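Local coordinates for regulatory protein SWI6 (Saccharomyces cerevisiae, PDB 2XFV) that acts as a subunit of the SBF and MBF complexes that drive cell-cycle-dependent transcription, these residues belonging to its amino-terminal domain, at residues 93-96 with 97-100; 79-82 with 83-87. All coordinates share one frame; numbering follows the deposited sequence. Where two conformers were deposited one is given.

Contact 1 of 2, residues 93-96 with 97-100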
loop_
_atom_site.group_PDB
_atom_site.type_symbol
_atom_site.label_atom_id
_atom_site.label_comp_id
_atom_site.label_asym_id
_atom_site.label_seq_id
_atom_site.Cartn_x
_atom_site.Cartn_y
_atom_site.Cartn_z
ATOM N N LEU A 93 5.722 2.713 -6.123
ATOM C CA LEU A 93 5.361 3.408 -7.363
ATOM C C LEU A 93 4.104 4.280 -7.234
ATOM O O LEU A 93 3.677 4.913 -8.207
ATOM C CB LEU A 93 5.159 2.388 -8.490
ATOM C CG LEU A 93 6.351 1.488 -8.833
ATOM C CD1 LEU A 93 5.934 0.350 -9.782
ATOM C CD2 LEU A 93 7.503 2.296 -9.421
ATOM N N ASN A 94 3.523 4.310 -6.035
ATOM C CA ASN A 94 2.276 5.021 -5.769
ATOM C C ASN A 94 1.150 4.586 -6.714
ATOM O O ASN A 94 0.385 5.407 -7.234
ATOM C CB ASN A 94 2.487 6.545 -5.772
ATOM C CG ASN A 94 3.366 7.017 -4.611
ATOM O OD1 ASN A 94 4.266 7.839 -4.791
ATOM N ND2 ASN A 94 3.111 6.487 -3.417
ATOM N N LEU A 95 1.051 3.273 -6.910
ATOM C CA LEU A 95 0.015 2.675 -7.756
ATOM C C LEU A 95 -0.931 1.771 -6.965
ATOM O O LEU A 95 -1.790 1.096 -7.549
ATOM C CB LEU A 95 0.650 1.866 -8.898
ATOM C CG LEU A 95 1.392 2.666 -9.970
ATOM C CD1 LEU A 95 1.971 1.736 -11.028
ATOM C CD2 LEU A 95 0.463 3.705 -10.613
ATOM N N PHE A 96 -0.778 1.726 -5.643
ATOM C CA PHE A 96 -1.669 0.875 -4.864
ATOM C C PHE A 96 -3.110 1.375 -4.943
ATOM O O PHE A 96 -4.050 0.580 -5.052
ATOM C CB PHE A 96 -1.240 0.726 -3.401
ATOM C CG PHE A 96 -2.103 -0.239 -2.642
ATOM C CD1 PHE A 96 -1.910 -1.604 -2.770
ATOM C CD2 PHE A 96 -3.162 0.211 -1.867
ATOM C CE1 PHE A 96 -2.720 -2.503 -2.095
ATOM C CE2 PHE A 96 -3.978 -0.681 -1.190
ATOM C CZ PHE A 96 -3.753 -2.042 -1.302
ATOM N N GLY A 97 -3.275 2.692 -4.894
ATOM C CA GLY A 97 -4.586 3.305 -5.035
ATOM C C GLY A 97 -5.251 2.905 -6.342
ATOM O O GLY A 97 -6.439 2.584 -6.379
ATOM N N LEU A 98 -4.478 2.911 -7.420
ATOM C CA LEU A 98 -5.008 2.574 -8.736
ATOM C C LEU A 98 -5.587 1.154 -8.773
ATOM O O LEU A 98 -6.569 0.904 -9.473
ATOM C CB LEU A 98 -3.936 2.762 -9.819
ATOM C CG LEU A 98 -4.350 2.547 -11.280
ATOM C CD1 LEU A 98 -5.396 3.565 -11.704
ATOM C CD2 LEU A 98 -3.138 2.604 -12.195
ATOM N N PHE A 99 -4.983 0.242 -8.016
ATOM C CA PHE A 99 -5.419 -1.156 -7.961
ATOM C C PHE A 99 -6.199 -1.521 -6.691
ATOM O O PHE A 99 -6.347 -2.702 -6.377
ATOM C CB PHE A 99 -4.216 -2.096 -8.083
ATOM C CG PHE A 99 -3.606 -2.139 -9.462
ATOM C CD1 PHE A 99 -3.983 -3.117 -10.373
ATOM C CD2 PHE A 99 -2.642 -1.213 -9.841
ATOM C CE1 PHE A 99 -3.426 -3.160 -11.644
ATOM C CE2 PHE A 99 -2.077 -1.250 -11.112
ATOM C CZ PHE A 99 -2.469 -2.225 -12.014
ATOM N N GLN A 100 -6.710 -0.522 -5.973
ATOM C CA GLN A 100 -7.350 -0.767 -4.673
ATOM C C GLN A 100 -8.475 -1.818 -4.685
ATOM O O GLN A 100 -8.601 -2.604 -3.746
ATOM C CB GLN A 100 -7.831 0.547 -4.030
ATOM C CG GLN A 100 -8.972 1.274 -4.761
ATOM C CD GLN A 100 -9.176 2.723 -4.289
ATOM O OE1 GLN A 100 -9.896 2.980 -3.320
ATOM N NE2 GLN A 100 -8.553 3.674 -4.987
HETATM O O HOH W 1 -2.485 5.028 -7.091
#

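Contact 2 of 2, residues 79-82 with 83-87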
loop_
_atom_site.group_PDB
_atom_site.type_symbol
_atom_site.label_atom_id
_atom_site.label_comp_id
_atom_site.label_asym_id
_atom_site.label_seq_id
_atom_site.Cartn_x
_atom_site.Cartn_y
_atom_site.Cartn_z
ATOM N N LEU A 79 9.806 -15.810 -14.767
ATOM C CA LEU A 79 10.056 -15.259 -13.433
ATOM C C LEU A 79 8.823 -14.661 -12.763
ATOM O O LEU A 79 8.041 -13.958 -13.413
ATOM C CB LEU A 79 11.162 -14.194 -13.501
ATOM C CG LEU A 79 12.489 -14.676 -14.107
ATOM C CD1 LEU A 79 13.513 -13.534 -14.066
ATOM C CD2 LEU A 79 13.016 -15.917 -13.356
ATOM N N TRP A 80 8.685 -14.934 -11.460
ATOM C CA TRP A 80 7.523 -14.545 -10.663
ATOM C C TRP A 80 7.963 -13.886 -9.347
ATOM O O TRP A 80 9.067 -14.153 -8.861
ATOM C CB TRP A 80 6.680 -15.794 -10.351
ATOM C CG TRP A 80 6.124 -16.472 -11.597
ATOM C CD1 TRP A 80 6.793 -17.336 -12.435
ATOM C CD2 TRP A 80 4.784 -16.368 -12.110
ATOM N NE1 TRP A 80 5.946 -17.751 -13.467
ATOM C CE2 TRP A 80 4.710 -17.185 -13.273
ATOM C CE3 TRP A 80 3.632 -15.679 -11.688
ATOM C CZ2 TRP A 80 3.531 -17.310 -14.031
ATOM C CZ3 TRP A 80 2.458 -15.803 -12.448
ATOM C CH2 TRP A 80 2.418 -16.623 -13.598
ATOM N N ILE A 81 7.108 -13.043 -8.766
ATOM C CA ILE A 81 7.409 -12.434 -7.462
ATOM C C ILE A 81 6.339 -12.751 -6.411
ATOM O O ILE A 81 5.204 -13.072 -6.752
ATOM C CB ILE A 81 7.577 -10.896 -7.556
ATOM C CG1 ILE A 81 6.286 -10.234 -8.074
ATOM C CG2 ILE A 81 8.795 -10.555 -8.422
ATOM C CD1 ILE A 81 6.326 -8.668 -8.036
ATOM N N GLU A 82 6.704 -12.659 -5.130
ATOM C CA GLU A 82 5.749 -12.932 -4.057
ATOM C C GLU A 82 4.688 -11.844 -3.945
ATOM O O GLU A 82 4.903 -10.717 -4.371
ATOM C CB GLU A 82 6.477 -13.074 -2.715
ATOM C CG GLU A 82 7.524 -14.176 -2.748
ATOM C CD GLU A 82 7.632 -14.942 -1.455
ATOM O OE1 GLU A 82 7.863 -14.307 -0.404
ATOM O OE2 GLU A 82 7.497 -16.187 -1.499
ATOM N N LEU A 83 3.546 -12.199 -3.365
ATOM C CA LEU A 83 2.464 -11.246 -3.099
ATOM C C LEU A 83 2.957 -10.024 -2.335
ATOM O O LEU A 83 2.607 -8.891 -2.659
ATOM C CB LEU A 83 1.363 -11.938 -2.281
ATOM C CG LEU A 83 0.277 -11.087 -1.601
ATOM C CD1 LEU A 83 -0.633 -10.405 -2.627
ATOM C CD2 LEU A 83 -0.544 -11.945 -0.638
ATOM N N GLU A 84 3.749 -10.241 -1.291
ATOM C CA GLU A 84 4.196 -9.101 -0.478
ATOM C C GLU A 84 5.102 -8.151 -1.256
ATOM O O GLU A 84 5.050 -6.933 -1.058
ATOM C CB GLU A 84 4.867 -9.572 0.812
ATOM C CG GLU A 84 3.831 -10.039 1.832
ATOM C CD GLU A 84 4.416 -10.382 3.187
ATOM O OE1 GLU A 84 5.477 -9.817 3.560
ATOM O OE2 GLU A 84 3.784 -11.206 3.885
ATOM N N LYS A 85 5.931 -8.713 -2.134
ATOM C CA LYS A 85 6.788 -7.903 -3.002
ATOM C C LYS A 85 5.941 -7.138 -4.027
ATOM O O LYS A 85 6.218 -5.971 -4.329
ATOM C CB LYS A 85 7.863 -8.782 -3.681
ATOM C CG LYS A 85 8.847 -8.056 -4.634
ATOM C CD LYS A 85 9.549 -6.839 -3.987
ATOM C CE LYS A 85 10.570 -7.215 -2.893
ATOM N NZ LYS A 85 11.087 -5.988 -2.191
ATOM N N CYS A 86 4.903 -7.780 -4.559
ATOM C CA CYS A 86 3.985 -7.073 -5.447
ATOM C C CYS A 86 3.394 -5.856 -4.726
ATOM O O CYS A 86 3.392 -4.745 -5.268
ATOM C CB CYS A 86 2.873 -8.012 -5.952
ATOM S SG CYS A 86 1.564 -7.185 -6.906
ATOM N N LEU A 87 2.924 -6.047 -3.494
ATOM C CA LEU A 87 2.372 -4.918 -2.724
ATOM C C LEU A 87 3.423 -3.831 -2.449
ATOM O O LEU A 87 3.143 -2.630 -2.567
ATOM C CB LEU A 87 1.731 -5.406 -1.413
ATOM C CG LEU A 87 0.460 -6.250 -1.610
ATOM C CD1 LEU A 87 0.193 -7.186 -0.425
ATOM C CD2 LEU A 87 -0.738 -5.349 -1.871
#

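Contact 1 of 2, residues 93-96 with 97-100
The F99 ring meets the carbonyl oxygen of L95 at its edge and in its plane, with CD2 3.4 Å from that O, so the slightly positive rim of the ring faces the oxygen. The F96 ring, whose CG is anti to the backbone N (chi1 -175°), packs on L87 of its own chain and meets F103 of the second subunit edge-to-face. L95 and L98 lie side by side and point the same way, their CD2 atoms 4.1 Å apart. L95 and F99 are buried against L90 and L17, a greasy surface on which a leucine and a phenyl ring can pack. The backbone leaves helix 83-92 through a Schellman motif, with N94 at the positive phi that asparagine tolerates easily, and enters a type I turn from G97 to Q100. F99 N gives weak bonds to L95 O (3.3 Å) and F96 O (3.1 Å), while one water bridges N94 O and L98 N. Q100 secures the turn twice: its N and its NE2, the latter at 2.8 Å, reach G97 O from opposite faces of the carbonyl plane. NE2 also hydrogen-bonds E84 OE2 of the second subunit. Since F99 N has only weak, split bonds, side-chain packing probably helps hold this stretch.

Contact 2 of 2, residues 79-82 with 83-87
Strand 79-81 passes into helix 83-87 through the single residue E82, the two short axes turning by 76° and approaching to 8.4 Å. The first helical bond crosses this corner: C86 N donates to E82 O at 2.9 Å, with an N-H...O angle of 162°. Across the same corner, I81 sends its CD1 to C86, 3.8 Å from CA and 4.1 Å from CB. CG1 of I81 stands between the backbone N and the carbonyl carbon (chi1 60°), and from there the extended branch carries CD1 to the helix backbone. A beta-branched residue suits the strand, and its long arm reaches across the angle between strand and helix; the small C86 probably helps that arm come close and packs with it against F28. E82 occupies the N-cap position of helix 83-92, while strand 79-81 is the central strand of a three-stranded antiparallel sheet in the Swi6 N-terminal domain. The E82 side chain leads away from the helix, as suits an exposed acid. K85 lays its CB 3.6 Å from E82 O and its CG 4.3 Å from I81 CB; bends at chi2 and chi3 then carry the amine away, where NZ bonds to Q88 OE1. L83, partly exposed, points away from the strand and packs on F103 of both its own chain and the second subunit.

How the contacts relate
Contact 2 leads into helix 83-92 and contact 1 follows its far end, so the pair brackets one helix in series, with centres about 15 Å apart. They meet directly where F96 CE1 lies 3.5 Å from L87 CD2. Both are partly buried and both touch the second subunit; contact 2 lies nearer the centre of the chain, about 8 Å against 11 Å between centres, though it includes the exposed E82. At the helix start a straight backbone bond and an isoleucine tie the three-stranded sheet to the helix; beyond its end, irregular chain relies on weak backbone bonds, a water, a glutamine side-chain bond and leucine and phenylalanine side chains that reach strands 2-9 and 15-22.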